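Local coordinates for protein probable hydrolase (Pseudomonas aeruginosa, PDB 7AL6) that is of unknown function but has an alpha/beta hydrolase fold and is probably a hydrolase, perhaps a lipolytic one, at residues 32-37 and 58-63; 16-21 and 64-69. All blocks are in the same frame, centred on the assembly; numbering follows the deposited sequence.

Contact 1. Residues 32-37 and 58-63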
ATOM      1  N   ALA A  32      16.867  19.199 -10.227  1.00 21.56           N
ATOM      2  CA  ALA A  32      16.007  20.371 -10.316  1.00 23.21           C
ATOM      3  C   ALA A  32      14.667  20.102  -9.649  1.00 24.17           C
ATOM      4  O   ALA A  32      13.975  19.121  -9.974  1.00 25.06           O
ATOM      5  CB  ALA A  32      15.802  20.783 -11.779  1.00 29.94           C
ATOM      6  N   LEU A  33      14.289  20.992  -8.734  1.00 21.16           N
ATOM      7  CA  LEU A  33      13.116  20.850  -7.891  1.00 22.00           C
ATOM      8  C   LEU A  33      12.130  22.003  -8.132  1.00 27.14           C
ATOM      9  O   LEU A  33      12.508  23.183  -8.068  1.00 23.58           O
ATOM     10  CB  LEU A  33      13.549  20.804  -6.424  1.00 23.57           C
ATOM     11  CG  LEU A  33      14.628  19.789  -6.043  1.00 22.31           C
ATOM     12  CD1 LEU A  33      14.858  19.906  -4.534  1.00 23.29           C
ATOM     13  CD2 LEU A  33      14.158  18.393  -6.389  1.00 20.63           C
ATOM     14  N   HIS A  34      10.841  21.663  -8.343  1.00 22.47           N
ATOM     15  CA  HIS A  34       9.835  22.628  -8.760  1.00 20.29           C
ATOM     16  C   HIS A  34       9.044  23.168  -7.556  1.00 23.57           C
ATOM     17  O   HIS A  34       9.197  22.737  -6.407  1.00 23.60           O
ATOM     18  CB  HIS A  34       8.899  22.009  -9.815  1.00 23.75           C
ATOM     19  CG  HIS A  34       8.178  20.781  -9.340  1.00 23.19           C
ATOM     20  ND1 HIS A  34       7.118  20.845  -8.466  1.00 22.66           N
ATOM     21  CD2 HIS A  34       8.381  19.457  -9.594  1.00 20.06           C
ATOM     22  CE1 HIS A  34       6.706  19.616  -8.179  1.00 28.30           C
ATOM     23  NE2 HIS A  34       7.458  18.757  -8.849  1.00 20.13           N
ATOM     24  N   GLY A  35       8.126  24.064  -7.863  1.00 24.06           N
ATOM     25  CA  GLY A  35       7.231  24.752  -6.923  1.00 23.35           C
ATOM     26  C   GLY A  35       6.032  23.926  -6.505  1.00 28.58           C
ATOM     27  O   GLY A  35       5.733  22.944  -7.134  1.00 26.07           O
ATOM     28  N   TRP A  36       5.359  24.345  -5.452  1.00 21.32           N
ATOM     29  CA  TRP A  36       4.174  23.638  -4.925  1.00 29.81           C
ATOM     30  C   TRP A  36       3.086  23.584  -6.017  1.00 29.66           C
ATOM     31  O   TRP A  36       2.852  24.614  -6.619  1.00 23.83           O
ATOM     32  CB  TRP A  36       3.718  24.371  -3.678  1.00 28.79           C
ATOM     33  CG  TRP A  36       2.560  23.787  -2.948  1.00 26.72           C
ATOM     34  CD1 TRP A  36       2.518  22.624  -2.255  1.00 34.28           C
ATOM     35  CD2 TRP A  36       1.317  24.441  -2.697  1.00 32.20           C
ATOM     36  NE1 TRP A  36       1.309  22.482  -1.646  1.00 35.78           N
ATOM     37  CE2 TRP A  36       0.543  23.570  -1.919  1.00 38.05           C
ATOM     38  CE3 TRP A  36       0.747  25.639  -3.135  1.00 42.79           C
ATOM     39  CZ2 TRP A  36      -0.753  23.883  -1.535  1.00 40.12           C
ATOM     40  CZ3 TRP A  36      -0.532  25.947  -2.755  1.00 41.56           C
ATOM     41  CH2 TRP A  36      -1.268  25.078  -1.962  1.00 44.04           C
ATOM     42  N   LEU A  37       2.527  22.408  -6.304  1.00 28.83           N
ATOM     43  CA  LEU A  37       1.473  22.103  -7.316  1.00 33.13           C
ATOM     44  C   LEU A  37       2.001  22.251  -8.749  1.00 29.50           C
ATOM     45  O   LEU A  37       1.214  22.151  -9.630  1.00 29.40           O
ATOM     46  CB  LEU A  37       0.194  22.922  -7.112  1.00 34.58           C
ATOM     47  CG  LEU A  37      -0.383  22.941  -5.705  1.00 36.70           C
ATOM     48  CD1 LEU A  37      -1.676  23.718  -5.657  1.00 40.70           C
ATOM     49  CD2 LEU A  37      -0.582  21.556  -5.148  1.00 32.51           C
ATOM     50  N   LEU A  58      12.973  16.564 -11.382  1.00 20.83           N
ATOM     51  CA  LEU A  58      12.191  15.626 -10.603  1.00 25.96           C
ATOM     52  C   LEU A  58      10.782  16.135 -10.370  1.00 26.21           C
ATOM     53  O   LEU A  58      10.585  17.310 -10.056  1.00 23.24           O
ATOM     54  CB  LEU A  58      12.887  15.433  -9.266  1.00 22.56           C
ATOM     55  CG  LEU A  58      12.379  14.356  -8.325  1.00 22.10           C
ATOM     56  CD1 LEU A  58      12.662  12.982  -8.884  1.00 26.04           C
ATOM     57  CD2 LEU A  58      13.060  14.580  -6.945  1.00 25.68           C
ATOM     58  N   ASP A  59       9.842  15.230 -10.498  1.00 22.80           N
ATOM     59  CA  ASP A  59       8.453  15.480 -10.103  1.00 20.57           C
ATOM     60  C   ASP A  59       8.449  15.156  -8.615  1.00 25.14           C
ATOM     61  O   ASP A  59       8.814  14.073  -8.253  1.00 23.87           O
ATOM     62  CB  ASP A  59       7.443  14.633 -10.877  1.00 22.76           C
ATOM     63  CG  ASP A  59       6.998  15.238 -12.190  1.00 23.50           C
ATOM     64  OD1 ASP A  59       7.111  16.417 -12.331  1.00 24.19           O
ATOM     65  OD2 ASP A  59       6.589  14.511 -13.032  1.00 23.12           O
ATOM     66  N   PHE A  60       8.011  16.055  -7.758  1.00 20.63           N
ATOM     67  CA  PHE A  60       7.854  15.740  -6.329  1.00 21.91           C
ATOM     68  C   PHE A  60       6.701  14.744  -6.205  1.00 22.46           C
ATOM     69  O   PHE A  60       5.766  14.751  -6.992  1.00 22.77           O
ATOM     70  CB  PHE A  60       7.519  16.986  -5.505  1.00 20.65           C
ATOM     71  CG  PHE A  60       8.698  17.793  -5.048  1.00 23.01           C
ATOM     72  CD1 PHE A  60       9.802  17.176  -4.508  1.00 21.35           C
ATOM     73  CD2 PHE A  60       8.699  19.170  -5.157  1.00 24.43           C
ATOM     74  CE1 PHE A  60      10.886  17.915  -4.087  1.00 24.07           C
ATOM     75  CE2 PHE A  60       9.787  19.908  -4.728  1.00 29.00           C
ATOM     76  CZ  PHE A  60      10.879  19.277  -4.200  1.00 23.12           C
ATOM     77  N   ALA A  61       6.677  14.021  -5.104  1.00 23.54           N
ATOM     78  CA  ALA A  61       5.587  13.107  -4.735  1.00 24.14           C
ATOM     79  C   ALA A  61       4.263  13.880  -4.765  1.00 27.67           C
ATOM     80  O   ALA A  61       4.198  15.010  -4.308  1.00 25.43           O
ATOM     81  CB  ALA A  61       5.848  12.547  -3.369  1.00 25.96           C
ATOM     82  N   GLY A  62       3.238  13.294  -5.365  1.00 27.69           N
ATOM     83  CA  GLY A  62       1.896  13.881  -5.489  1.00 24.74           C
ATOM     84  C   GLY A  62       1.822  14.972  -6.542  1.00 24.68           C
ATOM     85  O   GLY A  62       0.826  15.630  -6.590  1.00 28.81           O
ATOM     86  N   HIS A  63       2.849  15.139  -7.361  1.00 27.52           N
ATOM     87  CA  HIS A  63       2.929  16.171  -8.417  1.00 20.43           C
ATOM     88  C   HIS A  63       3.294  15.535  -9.759  1.00 23.43           C
ATOM     89  O   HIS A  63       3.840  14.471  -9.760  1.00 19.80           O
ATOM     90  CB  HIS A  63       3.983  17.233  -8.099  1.00 24.48           C
ATOM     91  CG  HIS A  63       3.743  18.076  -6.896  1.00 21.23           C
ATOM     92  ND1 HIS A  63       3.856  17.606  -5.639  1.00 19.86           N
ATOM     93  CD2 HIS A  63       3.470  19.382  -6.771  1.00 26.34           C
ATOM     94  CE1 HIS A  63       3.626  18.562  -4.793  1.00 24.98           C
ATOM     95  NE2 HIS A  63       3.392  19.648  -5.453  1.00 22.22           N
TER
HETATM   96  O   HOH W   1      11.515  19.616 -11.332  1.00 22.41           O
HETATM   97  O   HOH W   2      10.894  18.703  -7.655  1.00 23.16           O
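The ring of His34 accepts a hydrogen bond from the backbone of the other segment: Phe60 N donates to His34 NE2 over 3.0 Å, almost straight at 175°, although the amide is tilted from the ring plane. This joins the loops that leave strands 28-33 and 53-58, parallel neighbours in the central sheet of the alpha/beta hydrolase fold; the segment 34-37 follows its strand with the His-Gly-x-x sequence that in relatives of this family usually borders the oxyanion hole. His34 CG sits between the backbone N and the carbonyl carbon (chi1 59°), and the ring is fixed from its other nitrogen as well, since ND1 donates in the ring plane to Gly35 O at 2.8 Å. With ND1 as donor and NE2 as acceptor, both ring nitrogens are used. The edge of Phe60 points into a face of His34, CD2 standing 3.6 Å above the ring plane toward its rim, in an edge-to-face pair with planes at 64°. His63 completes the aromatic cluster, its CD2 3.5 Å from His34 CE1, and its ND1 donates to Ala61 O. Deeper in the sheet, Leu33 and Leu58 lie side by side and pack on helix 77-91. Two waters bridge the backbones where the strands part, both donating to Leu58 O. The second also accepts from His34 N and rests over the centre of the Phe60 ring, 3.2 Å above its plane.

Contact 2. Residues 16-21 and 64-69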
ATOM      1  N   GLU A  16       7.769   5.677  -5.890  1.00 25.39           N
ATOM      2  CA  GLU A  16       8.327   5.721  -7.241  1.00 21.83           C
ATOM      3  C   GLU A  16       8.110   7.136  -7.775  1.00 20.87           C
ATOM      4  O   GLU A  16       6.985   7.557  -7.800  1.00 22.96           O
ATOM      5  CB  GLU A  16       7.628   4.671  -8.069  1.00 29.78           C
ATOM      6  CG  GLU A  16       8.431   4.248  -9.233  1.00 36.86           C
ATOM      7  CD  GLU A  16       7.690   3.217 -10.038  1.00 49.21           C
ATOM      8  OE1 GLU A  16       7.792   2.053  -9.711  1.00 34.59           O
ATOM      9  OE2 GLU A  16       7.002   3.632 -10.955  1.00 39.64           O
ATOM     10  N   LEU A  17       9.146   7.825  -8.215  1.00 22.42           N
ATOM     11  CA  LEU A  17       9.015   9.207  -8.704  1.00 25.52           C
ATOM     12  C   LEU A  17       9.316   9.248 -10.188  1.00 26.46           C
ATOM     13  O   LEU A  17       9.946   8.355 -10.680  1.00 29.21           O
ATOM     14  CB  LEU A  17       9.986  10.130  -7.971  1.00 23.29           C
ATOM     15  CG  LEU A  17       9.848  10.196  -6.462  1.00 25.42           C
ATOM     16  CD1 LEU A  17      10.909  11.096  -5.888  1.00 26.20           C
ATOM     17  CD2 LEU A  17       8.470  10.657  -6.061  1.00 21.23           C
ATOM     18  N   ALA A  18       8.795  10.246 -10.855  1.00 20.51           N
ATOM     19  CA  ALA A  18       9.095  10.493 -12.254  1.00 23.25           C
ATOM     20  C   ALA A  18      10.100  11.626 -12.388  1.00 25.51           C
ATOM     21  O   ALA A  18      10.127  12.554 -11.569  1.00 21.33           O
ATOM     22  CB  ALA A  18       7.816  10.853 -13.021  1.00 22.36           C
ATOM     23  N   ALA A  19      10.903  11.566 -13.450  1.00 23.05           N
ATOM     24  CA  ALA A  19      11.849  12.640 -13.738  1.00 26.63           C
ATOM     25  C   ALA A  19      12.096  12.755 -15.236  1.00 25.72           C
ATOM     26  O   ALA A  19      12.047  11.761 -15.972  1.00 26.49           O
ATOM     27  CB  ALA A  19      13.192  12.417 -13.067  1.00 26.36           C
ATOM     28  N   HIS A  20      12.360  13.981 -15.681  1.00 25.91           N
ATOM     29  CA  HIS A  20      12.844  14.259 -17.024  1.00 22.91           C
ATOM     30  C   HIS A  20      14.339  14.517 -16.942  1.00 29.95           C
ATOM     31  O   HIS A  20      14.802  15.256 -16.066  1.00 27.86           O
ATOM     32  CB  HIS A  20      12.121  15.457 -17.661  1.00 28.82           C
ATOM     33  CG  HIS A  20      12.284  15.516 -19.155  1.00 32.54           C
ATOM     34  ND1 HIS A  20      11.490  14.788 -20.015  1.00 39.46           N
ATOM     35  CD2 HIS A  20      13.194  16.152 -19.933  1.00 34.64           C
ATOM     36  CE1 HIS A  20      11.885  15.002 -21.263  1.00 36.58           C
ATOM     37  NE2 HIS A  20      12.930  15.806 -21.236  1.00 36.77           N
ATOM     38  N   LEU A  21      15.093  13.920 -17.848  1.00 27.13           N
ATOM     39  CA  LEU A  21      16.568  13.978 -17.852  1.00 26.63           C
ATOM     40  C   LEU A  21      17.060  14.976 -18.900  1.00 31.75           C
ATOM     41  O   LEU A  21      16.684  14.830 -20.043  1.00 33.83           O
ATOM     42  CB  LEU A  21      17.103  12.582 -18.150  1.00 29.47           C
ATOM     43  CG  LEU A  21      16.680  11.492 -17.181  1.00 26.51           C
ATOM     44  CD1 LEU A  21      17.333  10.177 -17.539  1.00 30.83           C
ATOM     45  CD2 LEU A  21      16.994  11.875 -15.755  1.00 29.97           C
ATOM     46  N   GLY A  64       2.940  16.186 -10.855  1.00 20.26           N
ATOM     47  CA  GLY A  64       3.325  15.756 -12.201  1.00 25.04           C
ATOM     48  C   GLY A  64       2.962  14.309 -12.437  1.00 24.90           C
ATOM     49  O   GLY A  64       1.829  13.929 -12.264  1.00 22.60           O
ATOM     50  N   HIS A  65       3.951  13.525 -12.789  1.00 22.17           N
ATOM     51  CA  HIS A  65       3.737  12.089 -13.023  1.00 22.15           C
ATOM     52  C   HIS A  65       4.312  11.197 -11.916  1.00 27.29           C
ATOM     53  O   HIS A  65       4.334   9.958 -12.064  1.00 23.34           O
ATOM     54  CB  HIS A  65       4.313  11.712 -14.399  1.00 25.51           C
ATOM     55  CG  HIS A  65       3.525  12.297 -15.543  1.00 25.24           C
ATOM     56  ND1 HIS A  65       3.984  12.328 -16.840  1.00 29.95           N
ATOM     57  CD2 HIS A  65       2.315  12.910 -15.557  1.00 21.62           C
ATOM     58  CE1 HIS A  65       3.080  12.919 -17.607  1.00 28.66           C
ATOM     59  NE2 HIS A  65       2.060  13.285 -16.851  1.00 25.74           N
ATOM     60  N   SER A  66       4.755  11.777 -10.800  1.00 24.93           N
ATOM     61  CA  SER A  66       5.273  10.970  -9.701  1.00 24.78           C
ATOM     62  C   SER A  66       4.112  10.323  -8.954  1.00 20.73           C
ATOM     63  O   SER A  66       3.013  10.857  -8.899  1.00 23.17           O
ATOM     64  CB  SER A  66       6.122  11.828  -8.736  1.00 17.38           C
ATOM     65  OG  SER A  66       7.440  11.971  -9.256  1.00 22.18           O
ATOM     66  N   ALA A  67       4.384   9.204  -8.308  1.00 25.19           N
ATOM     67  CA  ALA A  67       3.334   8.585  -7.522  1.00 20.59           C
ATOM     68  C   ALA A  67       2.903   9.489  -6.378  1.00 24.05           C
ATOM     69  O   ALA A  67       3.678  10.309  -5.879  1.00 23.96           O
ATOM     70  CB  ALA A  67       3.826   7.247  -6.981  1.00 25.22           C
ATOM     71  N   HIS A  68       1.642   9.339  -5.978  1.00 24.06           N
ATOM     72  CA  HIS A  68       1.182   9.801  -4.680  1.00 25.52           C
ATOM     73  C   HIS A  68       1.800   8.949  -3.573  1.00 25.08           C
ATOM     74  O   HIS A  68       2.072   7.763  -3.750  1.00 30.80           O
ATOM     75  CB  HIS A  68      -0.346   9.721  -4.577  1.00 24.30           C
ATOM     76  CG  HIS A  68      -1.063  10.503  -5.611  1.00 34.78           C
ATOM     77  ND1 HIS A  68      -0.790  11.831  -5.858  1.00 32.69           N
ATOM     78  CD2 HIS A  68      -2.008  10.134  -6.507  1.00 32.75           C
ATOM     79  CE1 HIS A  68      -1.553  12.252  -6.846  1.00 37.69           C
ATOM     80  NE2 HIS A  68      -2.296  11.242  -7.258  1.00 33.20           N
ATOM     81  N   ARG A  69       2.024   9.568  -2.426  1.00 27.39           N
ATOM     82  CA  ARG A  69       2.528   8.836  -1.272  1.00 27.61           C
ATOM     83  C   ARG A  69       1.507   7.803  -0.799  1.00 28.77           C
ATOM     84  O   ARG A  69       0.300   7.959  -0.995  1.00 24.96           O
ATOM     85  CB  ARG A  69       2.819   9.790  -0.112  1.00 26.45           C
ATOM     86  CG  ARG A  69       3.895  10.861  -0.387  1.00 28.06           C
ATOM     87  CD  ARG A  69       4.416  11.444   0.940  1.00 29.22           C
ATOM     88  NE  ARG A  69       5.332  12.551   0.730  1.00 27.81           N
ATOM     89  CZ  ARG A  69       6.548  12.416   0.210  1.00 27.40           C
ATOM     90  NH1 ARG A  69       6.994  11.225  -0.128  1.00 27.20           N
ATOM     91  NH2 ARG A  69       7.319  13.477   0.046  1.00 27.53           N
TER
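With chi1 at -82°, Ser66 OG lies anti to its own carbonyl carbon and beside its backbone N, where it meets the backbone of Leu17 and Ala18. Ala18 N donates to Ser66 OG across 2.7 Å, with an angle of 164° at the hydrogen. The same oxygen is hydrogen-bonded to Asp59 O, so the buried hydroxyl ties the strand to the start of the loop that carries it. Leu17 borders this oxygen with carbon: its CA approaches OG to 3.2 Å and CB comes to 3.4 Å. Its CG lies anti to the carbonyl carbon (chi1 -58°). CD2 beyond it comes to 3.7 Å from Ser66 CB, and the side chain goes on to pack on Leu58 and on Val87 of helix 77-91. One residue further, Ala67 N donates to Glu16 O at 3.1 Å, while Ala67 CB rests against that same carbonyl oxygen. Ala18 CB points toward the loop and touches the backbone of His65 and, at 3.9 Å, its CB. The carboxylate of Glu16 serves other partners, forming salt bridges to Arg9 and to Arg200 of the second subunit. A serine hydroxyl and one loop amide thus fasten the loop after strand 53-58 to the antiparallel strand 16-22, next to the outermost strand 7-11 of the mixed sheet of an alpha/beta hydrolase.

Overall arrangement
The two contacts lie about 8 Å apart, centre to centre, and share the loop that follows strand 53-58: residues 58-63 face strand 28-33 and its exit, residues 64-69 face strand 16-22. The side chain of Asp59 connects them, its OD2 lying 2.8 Å from His65 N in a probable hydrogen bond; OD2 also forms a salt bridge with Arg188. Contact 1 is nested within the chain loop closed by contact 2. It is also the one beside the probable catalytic centre: Leu33 touches the presumed nucleophile elbow around Ser102, and Gly35 the putative Ser102-His263-Asp126 triad. Contact 2 instead adjoins the second subunit.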